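Local coordinates for protein, Family 18 Chitinase (PDB 3SIM), which belongs to the family 18 glycosyl hydrolases of plants and probably binds chitin and hydrolyses its glycosidic links, at residues E5-P10 with V15-V20; F31-A36 with D64-I69. All coordinates share one frame; numbering follows the deposited sequence.

Contact 1: residues E5-P10 with V15-V20; sequences EYIGYP and VKFSDV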
loop_
_atom_site.group_PDB
_atom_site.type_symbol
_atom_site.label_atom_id
_atom_site.label_comp_id
_atom_site.label_asym_id
_atom_site.label_seq_id
_atom_site.Cartn_x
_atom_site.Cartn_y
_atom_site.Cartn_z
ATOM N N GLU A 5 4.468 -1.838 6.309
ATOM C CA GLU A 5 5.614 -1.025 5.935
ATOM C C GLU A 5 5.857 -0.886 4.429
ATOM O O GLU A 5 6.322 -1.787 3.813
ATOM C CB GLU A 5 6.878 -1.549 6.620
ATOM C CG GLU A 5 8.118 -0.726 6.487
ATOM C CD GLU A 5 8.205 0.508 7.471
ATOM O OE1 GLU A 5 7.330 0.719 8.254
ATOM O OE2 GLU A 5 9.140 1.249 7.438
ATOM N N TYR A 6 5.545 0.265 3.852
ATOM C CA TYR A 6 5.909 0.525 2.456
ATOM C C TYR A 6 7.468 0.641 2.270
ATOM O O TYR A 6 8.098 1.152 3.111
ATOM C CB TYR A 6 5.139 1.689 1.843
ATOM C CG TYR A 6 3.663 1.401 1.624
ATOM C CD1 TYR A 6 3.159 1.096 0.392
ATOM C CD2 TYR A 6 2.806 1.321 2.679
ATOM C CE1 TYR A 6 1.801 0.819 0.237
ATOM C CE2 TYR A 6 1.503 1.029 2.544
ATOM C CZ TYR A 6 0.984 0.776 1.334
ATOM O OH TYR A 6 -0.319 0.501 1.236
ATOM N N ILE A 7 8.003 0.097 1.203
ATOM C CA ILE A 7 9.433 0.079 0.947
ATOM C C ILE A 7 9.820 -0.008 -0.541
ATOM O O ILE A 7 9.194 -0.633 -1.345
ATOM C CB ILE A 7 10.182 -1.055 1.765
ATOM C CG1 ILE A 7 11.722 -0.991 1.621
ATOM C CG2 ILE A 7 9.767 -2.356 1.332
ATOM C CD1 ILE A 7 12.430 -1.726 2.577
ATOM N N GLY A 8 10.954 0.612 -0.807
ATOM C CA GLY A 8 11.488 0.883 -2.110
ATOM C C GLY A 8 11.239 2.189 -2.884
ATOM O O GLY A 8 11.630 2.260 -3.979
ATOM N N TYR A 9 10.556 3.147 -2.272
ATOM C CA TYR A 9 10.322 4.479 -2.758
ATOM C C TYR A 9 10.280 5.473 -1.565
ATOM O O TYR A 9 9.729 5.164 -0.571
ATOM C CB TYR A 9 9.034 4.518 -3.559
ATOM C CG TYR A 9 8.843 5.750 -4.405
ATOM C CD1 TYR A 9 9.295 5.807 -5.680
ATOM C CD2 TYR A 9 8.226 6.835 -3.901
ATOM C CE1 TYR A 9 9.141 6.895 -6.409
ATOM C CE2 TYR A 9 8.044 7.925 -4.617
ATOM C CZ TYR A 9 8.503 7.970 -5.867
ATOM O OH TYR A 9 8.299 9.079 -6.553
ATOM N N PRO A 10 10.873 6.651 -1.694
ATOM C CA PRO A 10 11.549 7.167 -2.873
ATOM C C PRO A 10 12.799 6.344 -3.266
ATOM O O PRO A 10 13.302 5.623 -2.487
ATOM C CB PRO A 10 11.988 8.568 -2.437
ATOM C CG PRO A 10 11.246 8.891 -1.248
ATOM C CD PRO A 10 10.725 7.686 -0.660
ATOM N N VAL A 15 17.932 1.436 1.565
ATOM C CA VAL A 15 17.354 0.686 2.670
ATOM C C VAL A 15 17.014 -0.776 2.341
ATOM O O VAL A 15 16.341 -1.059 1.456
ATOM C CB VAL A 15 16.155 1.445 3.330
ATOM C CG1 VAL A 15 15.474 0.590 4.440
ATOM C CG2 VAL A 15 16.599 2.742 3.838
ATOM N N LYS A 16 17.538 -1.670 3.135
ATOM C CA LYS A 16 17.270 -3.092 3.078
ATOM C C LYS A 16 16.187 -3.553 4.003
ATOM O O LYS A 16 15.969 -2.925 4.946
ATOM C CB LYS A 16 18.519 -3.828 3.434
ATOM C CG LYS A 16 19.384 -3.968 2.312
ATOM C CD LYS A 16 20.595 -3.363 2.590
ATOM C CE LYS A 16 21.463 -4.376 3.170
ATOM N NZ LYS A 16 22.842 -3.981 3.045
ATOM N N PHE A 17 15.601 -4.709 3.761
ATOM C CA PHE A 17 14.549 -5.248 4.609
ATOM C C PHE A 17 15.104 -5.402 6.054
ATOM O O PHE A 17 14.475 -5.055 7.044
ATOM C CB PHE A 17 14.074 -6.636 4.132
ATOM C CG PHE A 17 13.372 -6.689 2.776
ATOM C CD1 PHE A 17 12.104 -6.193 2.572
ATOM C CD2 PHE A 17 13.951 -7.386 1.734
ATOM C CE1 PHE A 17 11.499 -6.350 1.345
ATOM C CE2 PHE A 17 13.340 -7.508 0.542
ATOM C CZ PHE A 17 12.119 -6.991 0.342
ATOM N N SER A 18 16.335 -5.883 6.113
ATOM C CA SER A 18 17.058 -6.124 7.341
ATOM C C SER A 18 17.431 -4.857 8.113
ATOM O O SER A 18 17.800 -4.937 9.221
ATOM C CB SER A 18 18.250 -7.051 7.161
ATOM O OG SER A 18 19.270 -6.459 6.455
ATOM N N ASP A 19 17.381 -3.715 7.470
ATOM C CA ASP A 19 17.515 -2.472 8.156
ATOM C C ASP A 19 16.309 -2.101 9.068
ATOM O O ASP A 19 16.427 -1.311 9.938
ATOM C CB ASP A 19 17.865 -1.328 7.225
ATOM C CG ASP A 19 19.212 -1.476 6.551
ATOM O OD1 ASP A 19 20.119 -2.112 7.027
ATOM O OD2 ASP A 19 19.318 -0.936 5.519
ATOM N N VAL A 20 15.141 -2.622 8.766
ATOM C CA VAL A 20 13.925 -2.259 9.447
ATOM C C VAL A 20 13.630 -3.112 10.687
ATOM O O VAL A 20 13.502 -4.260 10.601
ATOM C CB VAL A 20 12.724 -2.227 8.472
ATOM C CG1 VAL A 20 11.463 -1.894 9.196
ATOM C CG2 VAL A 20 12.973 -1.278 7.357
#
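I7 reaches from the end of strand 2-7 to the loop V15-V20, and its branches do most of the touching. At CB the chain divides. CG1 lies anti to the backbone N (chi1 -174°), and the extended chain carries CD1 outward. CD1 comes 4.1 Å from the backbone O of V15 and 4.3 Å from CG1 of V15. It also lies beside the carbonyl carbon of K16. The other branch, CG2, meets CE1 of the F17 ring obliquely at 4.4 Å. V15 and F17 are thus touched by different methyls of one isoleucine. E5 adds a further contact, with OE2 4.3 Å from CG1 of V20. No hydrogen bond crosses between the segments. The loop holds its own shape: the backbone N of K16 donates to OD2 of D19 at 3.1 Å, from above the carboxylate plane, and D19 N bonds back to K16 O. This reciprocal pair ties K16, just before the 3-10 segment 17-19, to its last residue. Beyond the contact, F17 meets F31 edge-to-face and touches helix 63-72. Such apolar packing between a parallel strand and the connection that follows it belongs to the outer layer of a TIM barrel.

Contact 2: residues F31-A36 with D64-I69; sequences FVLSFA and DQISAI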
loop_
_atom_site.group_PDB
_atom_site.type_symbol
_atom_site.label_atom_id
_atom_site.label_comp_id
_atom_site.label_asym_id
_atom_site.label_seq_id
_atom_site.Cartn_x
_atom_site.Cartn_y
_atom_site.Cartn_z
ATOM N N PHE A 31 5.670 -6.201 4.653
ATOM C CA PHE A 31 6.415 -5.367 3.713
ATOM C C PHE A 31 5.578 -5.101 2.447
ATOM O O PHE A 31 4.911 -5.981 1.988
ATOM C CB PHE A 31 7.801 -5.933 3.390
ATOM C CG PHE A 31 8.848 -5.709 4.477
ATOM C CD1 PHE A 31 9.352 -6.759 5.201
ATOM C CD2 PHE A 31 9.326 -4.479 4.758
ATOM C CE1 PHE A 31 10.285 -6.540 6.184
ATOM C CE2 PHE A 31 10.232 -4.280 5.710
ATOM C CZ PHE A 31 10.719 -5.305 6.429
ATOM N N VAL A 32 5.563 -3.880 1.940
ATOM C CA VAL A 32 4.929 -3.598 0.657
ATOM C C VAL A 32 5.853 -2.928 -0.416
ATOM O O VAL A 32 6.202 -1.774 -0.318
ATOM C CB VAL A 32 3.531 -2.838 0.815
ATOM C CG1 VAL A 32 2.916 -2.544 -0.484
ATOM C CG2 VAL A 32 2.615 -3.519 1.748
ATOM N N LEU A 33 6.240 -3.685 -1.417
ATOM C CA LEU A 33 7.208 -3.217 -2.420
ATOM C C LEU A 33 6.641 -2.094 -3.357
ATOM O O LEU A 33 5.642 -2.266 -3.958
ATOM C CB LEU A 33 7.736 -4.390 -3.241
ATOM C CG LEU A 33 8.499 -5.516 -2.569
ATOM C CD1 LEU A 33 8.665 -6.708 -3.445
ATOM C CD2 LEU A 33 9.831 -5.005 -2.084
ATOM N N SER A 34 7.318 -0.981 -3.450
ATOM C CA SER A 34 6.822 0.105 -4.251
ATOM C C SER A 34 7.769 0.600 -5.340
ATOM O O SER A 34 8.795 1.100 -5.036
ATOM C CB SER A 34 6.451 1.297 -3.354
ATOM O OG SER A 34 6.244 0.988 -2.027
ATOM N N PHE A 35 7.415 0.497 -6.599
ATOM C CA PHE A 35 6.181 0.030 -7.162
ATOM C C PHE A 35 6.396 -0.879 -8.420
ATOM O O PHE A 35 7.414 -0.878 -9.023
ATOM C CB PHE A 35 5.318 1.217 -7.596
ATOM C CG PHE A 35 4.889 2.133 -6.492
ATOM C CD1 PHE A 35 3.723 1.936 -5.842
ATOM C CD2 PHE A 35 5.656 3.208 -6.134
ATOM C CE1 PHE A 35 3.330 2.764 -4.867
ATOM C CE2 PHE A 35 5.258 4.051 -5.136
ATOM C CZ PHE A 35 4.097 3.828 -4.502
ATOM N N ALA A 36 5.378 -1.630 -8.759
ATOM C CA ALA A 36 5.210 -2.193 -10.065
ATOM C C ALA A 36 4.223 -1.309 -10.815
ATOM O O ALA A 36 3.198 -1.004 -10.306
ATOM C CB ALA A 36 4.724 -3.583 -10.001
ATOM N N ASP A 64 16.094 -13.462 -3.265
ATOM C CA ASP A 64 16.892 -13.977 -2.161
ATOM C C ASP A 64 16.771 -13.216 -0.803
ATOM O O ASP A 64 16.721 -13.809 0.212
ATOM C CB ASP A 64 18.359 -14.116 -2.556
ATOM C CG ASP A 64 18.603 -15.052 -3.756
ATOM O OD1 ASP A 64 17.866 -15.983 -4.048
ATOM O OD2 ASP A 64 19.598 -14.814 -4.374
ATOM N N GLN A 65 16.740 -11.900 -0.870
ATOM C CA GLN A 65 16.511 -11.089 0.323
ATOM C C GLN A 65 15.109 -11.359 0.974
ATOM O O GLN A 65 14.970 -11.434 2.170
ATOM C CB GLN A 65 16.757 -9.611 0.096
ATOM C CG GLN A 65 18.168 -9.276 -0.283
ATOM C CD GLN A 65 18.487 -9.470 -1.744
ATOM O OE1 GLN A 65 17.670 -9.734 -2.563
ATOM N NE2 GLN A 65 19.708 -9.367 -2.034
ATOM N N ILE A 66 14.109 -11.521 0.122
ATOM C CA ILE A 66 12.745 -11.821 0.514
ATOM C C ILE A 66 12.639 -13.180 1.232
ATOM O O ILE A 66 12.063 -13.283 2.281
ATOM C CB ILE A 66 11.758 -11.694 -0.660
ATOM C CG1 ILE A 66 11.677 -10.250 -1.171
ATOM C CG2 ILE A 66 10.423 -12.190 -0.271
ATOM C CD1 ILE A 66 11.056 -10.084 -2.461
ATOM N N SER A 67 13.308 -14.162 0.672
ATOM C CA SER A 67 13.411 -15.483 1.255
ATOM C C SER A 67 14.107 -15.471 2.577
ATOM O O SER A 67 13.642 -16.059 3.471
ATOM C CB SER A 67 14.210 -16.414 0.364
ATOM O OG SER A 67 13.424 -16.957 -0.598
ATOM N N ALA A 68 15.227 -14.778 2.655
ATOM C CA ALA A 68 15.958 -14.634 3.897
ATOM C C ALA A 68 15.206 -13.912 5.027
ATOM O O ALA A 68 15.239 -14.334 6.126
ATOM C CB ALA A 68 17.252 -14.007 3.663
ATOM N N ILE A 69 14.553 -12.810 4.726
ATOM C CA ILE A 69 13.808 -12.099 5.730
ATOM C C ILE A 69 12.623 -12.924 6.274
ATOM O O ILE A 69 12.385 -12.959 7.403
ATOM C CB ILE A 69 13.392 -10.644 5.270
ATOM C CG1 ILE A 69 13.090 -9.762 6.473
ATOM C CG2 ILE A 69 12.258 -10.717 4.360
ATOM C CD1 ILE A 69 14.211 -9.435 7.227
#
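A strand of the TIM barrel and a helix of its outer layer meet here. Strand 28-37 presents F31 and L33, and helix 63-72 presents I66 and I69. The helix follows the strand in the chain and leads to strand 76-83, which pairs parallel with 28-37, so the unit is a beta-alpha-beta crossover. F31 and L33 are two residues apart and both point toward the helix. V32, between them, turns to the other side of the strand and packs on Y6 and D123. On the helix, I66 and I69 are three residues apart, nearly one turn.

Two pairs of side chains make the contact. CE1 of the F31 ring lies 4.3 Å from CG1 of I69, and the approach is oblique to the ring. CD1 of L33 lies 4.3 Å from CD1 of I66, methyl to methyl. I66 does not aim its CB straight at the strand. Its outer chain is extended (chi2 165°), which brings CD1 across to L33. F17 touches L33, I66 and I69, so it fills in beside both pairs. The strand is held laterally by backbone bonds of F31 and L33 to A79 and of V32 to E5 and I7. Within the helix, I69 N bonds to Q65 O at 2.9 Å.

No hydrogen bond or salt bridge joins the two segments. All four touching side chains are apolar and buried, so the helix is held against the strand here by dispersion and exclusion of water, with no directional bond to fix its exact setting.

Overall arrangement
Contacts 1 and 2 both lie mainly in the buried layer outside the barrel strands, with centres about 9 Å apart. Strands 2-7 and 28-37 are parallel neighbours in the sheet. Their backbones are bonded to each other, and S34 N, 2.8 Å from I7 O, probably adds to this. F17 bridges the outer layer: its CZ lies 3.6 Å from CG1 of I66. Contact 1 holds a loop against its strand, touches exposed K16 and includes the acidic side chain of E5. Contact 2 holds a helix and is wholly apolar. Hydrogen bonds link the neighbouring strands, and others shape the loop of contact 1, but none crosses either contact.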